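PDB 4H4N: hypothetical protein BA_2335 from Bacillus anthracis, which is of unknown function and folds as a small, helix-free, all-beta domain of the BA_2335-like family. Local coordinates for residues A[14-20]-A[61-65]; A[19-25]-A[54-60]. All blocks are in the same frame, centred on the assembly; numbering follows the deposited sequence.

How the contacts relate
Both contacts lie on one pair of antiparallel strands, 17-24 and 56-63. Strand 17-24 is the central strand of a three-stranded sheet, with 30-38 on its other side. Contact 2 (19-25 with 54-60) is nested inside the loop closed by contact 1 (14-20 with 61-65). Their centres are 16 Å apart, on opposite sides of the chain's centre. They share Leu19 and Lys20, so the pairing runs on without a break from one to the other. Contact 1 covers the surface end near the C-terminus. Contact 2 is partly buried and carries Phe23, Phe24, Tyr54 and Tyr57. Both touch the same sulfate. Together they join the last strand of this small protein to its sheet.

Contact 1: residues A[14-20]-A[61-65]; sequences PPNSKLK and VRSLS. With SO4 (sulfate ion), chain F.
This is one end of an antiparallel pair in a three-stranded sheet: the start of central strand 17-24 meets the end of edge strand 56-63. The short axes approach to 4.5 Å at 151°. A type II turn, Pro14 to Ser17, leads in. Val61 faces Leu19 in a non-hydrogen-bonded pair. Its CG2 lies 3.7 Å from Leu19 CD1 and 4.1 Å from Pro14 CG. Arg62 and Lys18 form the hydrogen-bonded pair: Arg62 N to Lys18 O and Lys18 N to Arg62 O, both 2.8 Å. Arg62 (chi1 m, chi2 m) lies beside extended Lys20. A sulfate, probably from the crystallisation liquor, binds Lys20 NZ through O2 (2.6 Å), Arg62 NH1 through O1 (3.1 Å) and Arg62 NH2 through O3 (2.6 Å); NH2 also salt-bridges Glu60 OE2. Ser63 opposes Ser17. Ser63 OG accepts from Ser65 N (3.1 Å), an ST turn. A water joins Ser63 OG and Asn16 O, each 2.8 Å away. Finally, Leu64 N donates to Asn16 O at 3.0 Å.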
# COMPACT_ATOMS: atom_id res chain seq x y z
N PRO A 14 2.36 -9.42 -0.93
CA PRO A 14 2.80 -10.73 -1.41
C PRO A 14 4.29 -10.95 -1.20
O PRO A 14 5.04 -10.01 -0.94
CB PRO A 14 2.47 -10.68 -2.91
CG PRO A 14 1.41 -9.66 -3.04
CD PRO A 14 1.74 -8.63 -2.00
N PRO A 15 4.73 -12.20 -1.30
CA PRO A 15 6.14 -12.51 -1.16
C PRO A 15 7.03 -11.71 -2.08
O PRO A 15 6.68 -11.47 -3.24
CB PRO A 15 6.22 -14.00 -1.54
CG PRO A 15 4.85 -14.54 -1.24
CD PRO A 15 3.94 -13.41 -1.61
N ASN A 16 8.17 -11.28 -1.57
CA ASN A 16 9.19 -10.67 -2.43
C ASN A 16 8.64 -9.50 -3.22
O ASN A 16 8.93 -9.35 -4.41
CB ASN A 16 9.75 -11.74 -3.38
CG ASN A 16 10.34 -12.89 -2.63
OD1 ASN A 16 11.22 -12.70 -1.82
ND2 ASN A 16 9.84 -14.09 -2.88
N SER A 17 7.87 -8.64 -2.54
CA SER A 17 7.17 -7.58 -3.23
C SER A 17 7.12 -6.30 -2.42
O SER A 17 7.35 -6.28 -1.21
CB SER A 17 5.72 -8.02 -3.52
OG SER A 17 5.63 -9.16 -4.35
N LYS A 18 6.78 -5.23 -3.12
CA LYS A 18 6.44 -3.95 -2.55
C LYS A 18 4.99 -3.66 -2.91
O LYS A 18 4.60 -3.76 -4.07
CB LYS A 18 7.34 -2.85 -3.10
CG LYS A 18 6.95 -1.45 -2.61
CD LYS A 18 7.77 -0.33 -3.19
CE LYS A 18 9.16 -0.35 -2.64
NZ LYS A 18 9.88 0.94 -2.92
N LEU A 19 4.18 -3.33 -1.93
CA LEU A 19 2.81 -2.89 -2.14
C LEU A 19 2.77 -1.37 -2.08
O LEU A 19 3.23 -0.77 -1.12
CB LEU A 19 1.89 -3.47 -1.08
CG LEU A 19 0.39 -3.30 -1.37
CD1 LEU A 19 -0.08 -4.24 -2.47
CD2 LEU A 19 -0.42 -3.47 -0.10
N LYS A 20 2.21 -0.76 -3.12
CA LYS A 20 2.07 0.69 -3.23
C LYS A 20 0.60 1.03 -3.10
O LYS A 20 -0.19 0.59 -3.93
CB LYS A 20 2.62 1.17 -4.57
CG LYS A 20 4.10 0.86 -4.80
CD LYS A 20 4.61 1.49 -6.10
CE LYS A 20 6.11 1.34 -6.28
NZ LYS A 20 6.62 2.19 -7.39
N VAL A 61 1.11 -3.91 -6.84
CA VAL A 61 2.20 -4.78 -6.38
C VAL A 61 3.36 -4.66 -7.34
O VAL A 61 3.16 -4.73 -8.56
CB VAL A 61 1.73 -6.24 -6.32
CG1 VAL A 61 2.90 -7.17 -5.99
CG2 VAL A 61 0.59 -6.42 -5.36
N ARG A 62 4.56 -4.49 -6.81
CA ARG A 62 5.76 -4.50 -7.60
C ARG A 62 6.73 -5.51 -7.01
O ARG A 62 6.63 -5.87 -5.85
CB ARG A 62 6.35 -3.11 -7.66
CG ARG A 62 5.37 -2.11 -8.29
CD ARG A 62 4.92 -2.46 -9.75
NE ARG A 62 3.90 -1.52 -10.20
CZ ARG A 62 4.18 -0.29 -10.60
NH1 ARG A 62 5.43 0.11 -10.68
NH2 ARG A 62 3.22 0.53 -10.96
N SER A 63 7.67 -5.96 -7.83
CA SER A 63 8.61 -6.98 -7.42
C SER A 63 9.84 -6.39 -6.75
O SER A 63 10.32 -5.33 -7.14
CB SER A 63 9.05 -7.75 -8.66
OG SER A 63 9.97 -8.77 -8.35
N LEU A 64 10.37 -7.12 -5.76
CA LEU A 64 11.68 -6.80 -5.14
C LEU A 64 12.86 -7.57 -5.74
O LEU A 64 13.95 -7.63 -5.15
CB LEU A 64 11.70 -7.04 -3.64
CG LEU A 64 10.72 -6.23 -2.85
CD1 LEU A 64 10.88 -6.56 -1.38
CD2 LEU A 64 10.93 -4.76 -3.08
N SER A 65 12.65 -8.17 -6.91
CA SER A 65 13.74 -8.83 -7.62
C SER A 65 14.63 -7.73 -8.22
O SER A 65 14.25 -6.56 -8.22
CB SER A 65 13.21 -9.73 -8.73
OG SER A 65 12.51 -10.84 -8.20
S SO4 F . 5.06 3.65 -10.71
O1 SO4 F . 6.11 3.01 -11.50
O2 SO4 F . 5.35 3.44 -9.30
O3 SO4 F . 3.76 3.09 -11.04
O4 SO4 F . 5.06 5.08 -11.00
O HOH W 1 8.57 -10.63 -6.82

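Contact 2: residues A[19-25]-A[54-60]; sequences LKVTFFG and YTKYETE. With SO4 (sulfate ion), chain F.
Residues 19-24 of strand 17-24 and 56-60 of strand 56-63 pair antiparallel in a beta sheet. These short segments approach to 4.7 Å at 157°. The register runs from Lys20-Glu60 to Phe24-Lys56. Leu19 CD1 lies 4.0 Å from Thr59 CB. Lys20 N donates to Glu60 O (2.8 Å) and Glu60 N to Lys20 O (2.9 Å). Lys20 NZ donates to sulfate O2 (2.6 Å); Glu60 OE2 forms a salt bridge with Arg62 NH2. Val21 opposes Thr59, and Val21 CG1 lies 4.0 Å from Tyr57 CB. Thr22 pairs with Glu58 through N to O bonds of 2.9 Å each way. Thr22 OG1 hydrogen-bonds Asn33 OD1. A water 2.7 Å from Thr22 OG1 donates to Lys20 O and Glu60 OE1 (2.8 Å each). Phe23 (chi1 m) sets its edge on the Tyr54 ring face in a T-shaped stack, centroids 5.2 Å apart, planes at 62°. Phe24 N donates to Lys56 O (2.8 Å). Phe24 O accepts from Thr55 N (2.9 Å) and weakly from Lys56 N (3.3 Å), a classic beta bulge. Phe24 (chi1 m) has CE2 3.7 Å from Glu58 CG, near the Lys56 NZ-Glu58 OE2 salt bridge (2.7 Å). One face is thus mainly apolar: Leu19, Val21, Tyr57 and Thr59 meet Phe11 of strand 9-13. The other is mainly charged, with Phe24 its apolar member.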
# COMPACT_ATOMS: atom_id res chain seq x y z
N LEU A 19 4.18 -3.33 -1.93
CA LEU A 19 2.81 -2.89 -2.14
C LEU A 19 2.77 -1.37 -2.08
O LEU A 19 3.23 -0.77 -1.12
CB LEU A 19 1.89 -3.47 -1.08
CG LEU A 19 0.39 -3.30 -1.37
CD1 LEU A 19 -0.08 -4.24 -2.47
CD2 LEU A 19 -0.42 -3.47 -0.10
N LYS A 20 2.21 -0.76 -3.12
CA LYS A 20 2.07 0.69 -3.23
C LYS A 20 0.60 1.03 -3.10
O LYS A 20 -0.19 0.59 -3.93
CB LYS A 20 2.62 1.17 -4.57
CG LYS A 20 4.10 0.86 -4.80
CD LYS A 20 4.61 1.49 -6.10
CE LYS A 20 6.11 1.34 -6.28
NZ LYS A 20 6.62 2.19 -7.39
N VAL A 21 0.25 1.83 -2.10
CA VAL A 21 -1.12 2.22 -1.82
C VAL A 21 -1.26 3.70 -2.19
O VAL A 21 -0.53 4.54 -1.69
CB VAL A 21 -1.46 2.03 -0.33
CG1 VAL A 21 -2.91 2.38 -0.06
CG2 VAL A 21 -1.13 0.60 0.13
N THR A 22 -2.19 3.99 -3.10
CA THR A 22 -2.47 5.35 -3.51
C THR A 22 -3.82 5.77 -2.96
O THR A 22 -4.81 5.07 -3.13
CB THR A 22 -2.47 5.46 -5.04
OG1 THR A 22 -1.22 5.01 -5.56
CG2 THR A 22 -2.68 6.89 -5.47
N PHE A 23 -3.84 6.92 -2.31
CA PHE A 23 -5.06 7.51 -1.77
C PHE A 23 -5.56 8.58 -2.72
O PHE A 23 -4.78 9.41 -3.20
CB PHE A 23 -4.78 8.14 -0.39
CG PHE A 23 -4.45 7.12 0.67
CD1 PHE A 23 -5.46 6.47 1.35
CD2 PHE A 23 -3.15 6.79 0.98
CE1 PHE A 23 -5.18 5.53 2.34
CE2 PHE A 23 -2.87 5.85 1.96
CZ PHE A 23 -3.88 5.22 2.63
N PHE A 24 -6.87 8.57 -2.98
CA PHE A 24 -7.52 9.46 -3.93
C PHE A 24 -8.60 10.27 -3.26
O PHE A 24 -9.22 9.83 -2.30
CB PHE A 24 -8.19 8.64 -5.06
CG PHE A 24 -7.23 7.87 -5.93
CD1 PHE A 24 -6.67 8.43 -7.06
CD2 PHE A 24 -6.86 6.57 -5.60
CE1 PHE A 24 -5.79 7.72 -7.85
CE2 PHE A 24 -5.98 5.87 -6.40
CZ PHE A 24 -5.46 6.44 -7.53
N GLY A 25 -8.84 11.46 -3.81
CA GLY A 25 -9.90 12.33 -3.34
C GLY A 25 -11.13 12.29 -4.22
O GLY A 25 -11.28 11.45 -5.11
N TYR A 54 -9.31 10.65 3.01
CA TYR A 54 -9.33 10.12 1.64
C TYR A 54 -10.72 9.66 1.26
O TYR A 54 -11.56 9.41 2.11
CB TYR A 54 -8.33 8.94 1.50
CG TYR A 54 -8.77 7.67 2.20
CD1 TYR A 54 -8.51 7.47 3.54
CD2 TYR A 54 -9.46 6.69 1.51
CE1 TYR A 54 -8.93 6.32 4.18
CE2 TYR A 54 -9.88 5.53 2.14
CZ TYR A 54 -9.62 5.35 3.47
OH TYR A 54 -10.06 4.20 4.09
N THR A 55 -10.94 9.54 -0.04
CA THR A 55 -12.18 9.03 -0.57
C THR A 55 -12.09 7.53 -0.90
O THR A 55 -13.00 6.77 -0.56
CB THR A 55 -12.60 9.86 -1.79
OG1 THR A 55 -12.75 11.24 -1.38
CG2 THR A 55 -13.86 9.35 -2.39
N LYS A 56 -11.02 7.13 -1.57
CA LYS A 56 -10.77 5.70 -1.79
C LYS A 56 -9.27 5.50 -1.89
O LYS A 56 -8.51 6.47 -1.99
CB LYS A 56 -11.43 5.16 -3.05
CG LYS A 56 -10.82 5.66 -4.32
CD LYS A 56 -11.17 4.76 -5.50
CE LYS A 56 -10.48 5.23 -6.77
NZ LYS A 56 -10.77 4.29 -7.90
N TYR A 57 -8.85 4.24 -1.81
CA TYR A 57 -7.48 3.90 -2.12
C TYR A 57 -7.48 2.79 -3.16
O TYR A 57 -8.46 2.07 -3.34
CB TYR A 57 -6.68 3.49 -0.86
CG TYR A 57 -7.12 2.21 -0.22
CD1 TYR A 57 -6.71 0.99 -0.73
CD2 TYR A 57 -7.94 2.20 0.88
CE1 TYR A 57 -7.14 -0.21 -0.19
CE2 TYR A 57 -8.36 1.00 1.45
CZ TYR A 57 -7.95 -0.20 0.91
OH TYR A 57 -8.37 -1.38 1.48
N GLU A 58 -6.34 2.66 -3.83
CA GLU A 58 -6.07 1.53 -4.72
C GLU A 58 -4.67 1.03 -4.40
O GLU A 58 -3.86 1.74 -3.83
CB GLU A 58 -6.17 1.92 -6.19
CG GLU A 58 -7.50 2.47 -6.60
CD GLU A 58 -8.65 1.47 -6.67
OE1 GLU A 58 -8.45 0.25 -6.48
OE2 GLU A 58 -9.78 1.93 -6.93
N THR A 59 -4.40 -0.21 -4.77
CA THR A 59 -3.12 -0.83 -4.53
C THR A 59 -2.49 -1.36 -5.80
O THR A 59 -3.18 -1.75 -6.75
CB THR A 59 -3.23 -1.97 -3.50
OG1 THR A 59 -4.04 -3.02 -4.03
CG2 THR A 59 -3.83 -1.50 -2.21
N GLU A 60 -1.17 -1.41 -5.78
CA GLU A 60 -0.35 -1.99 -6.83
C GLU A 60 0.73 -2.83 -6.17
O GLU A 60 1.26 -2.47 -5.14
CB GLU A 60 0.38 -0.88 -7.63
CG GLU A 60 -0.51 -0.03 -8.46
CD GLU A 60 0.22 1.17 -9.00
OE1 GLU A 60 0.55 2.07 -8.19
OE2 GLU A 60 0.41 1.25 -10.24
S SO4 F . 5.06 3.65 -10.71
O1 SO4 F . 6.11 3.01 -11.50
O2 SO4 F . 5.35 3.44 -9.30
O3 SO4 F . 3.76 3.09 -11.04
O4 SO4 F . 5.06 5.08 -11.00
O HOH W 2 -0.96 2.37 -5.89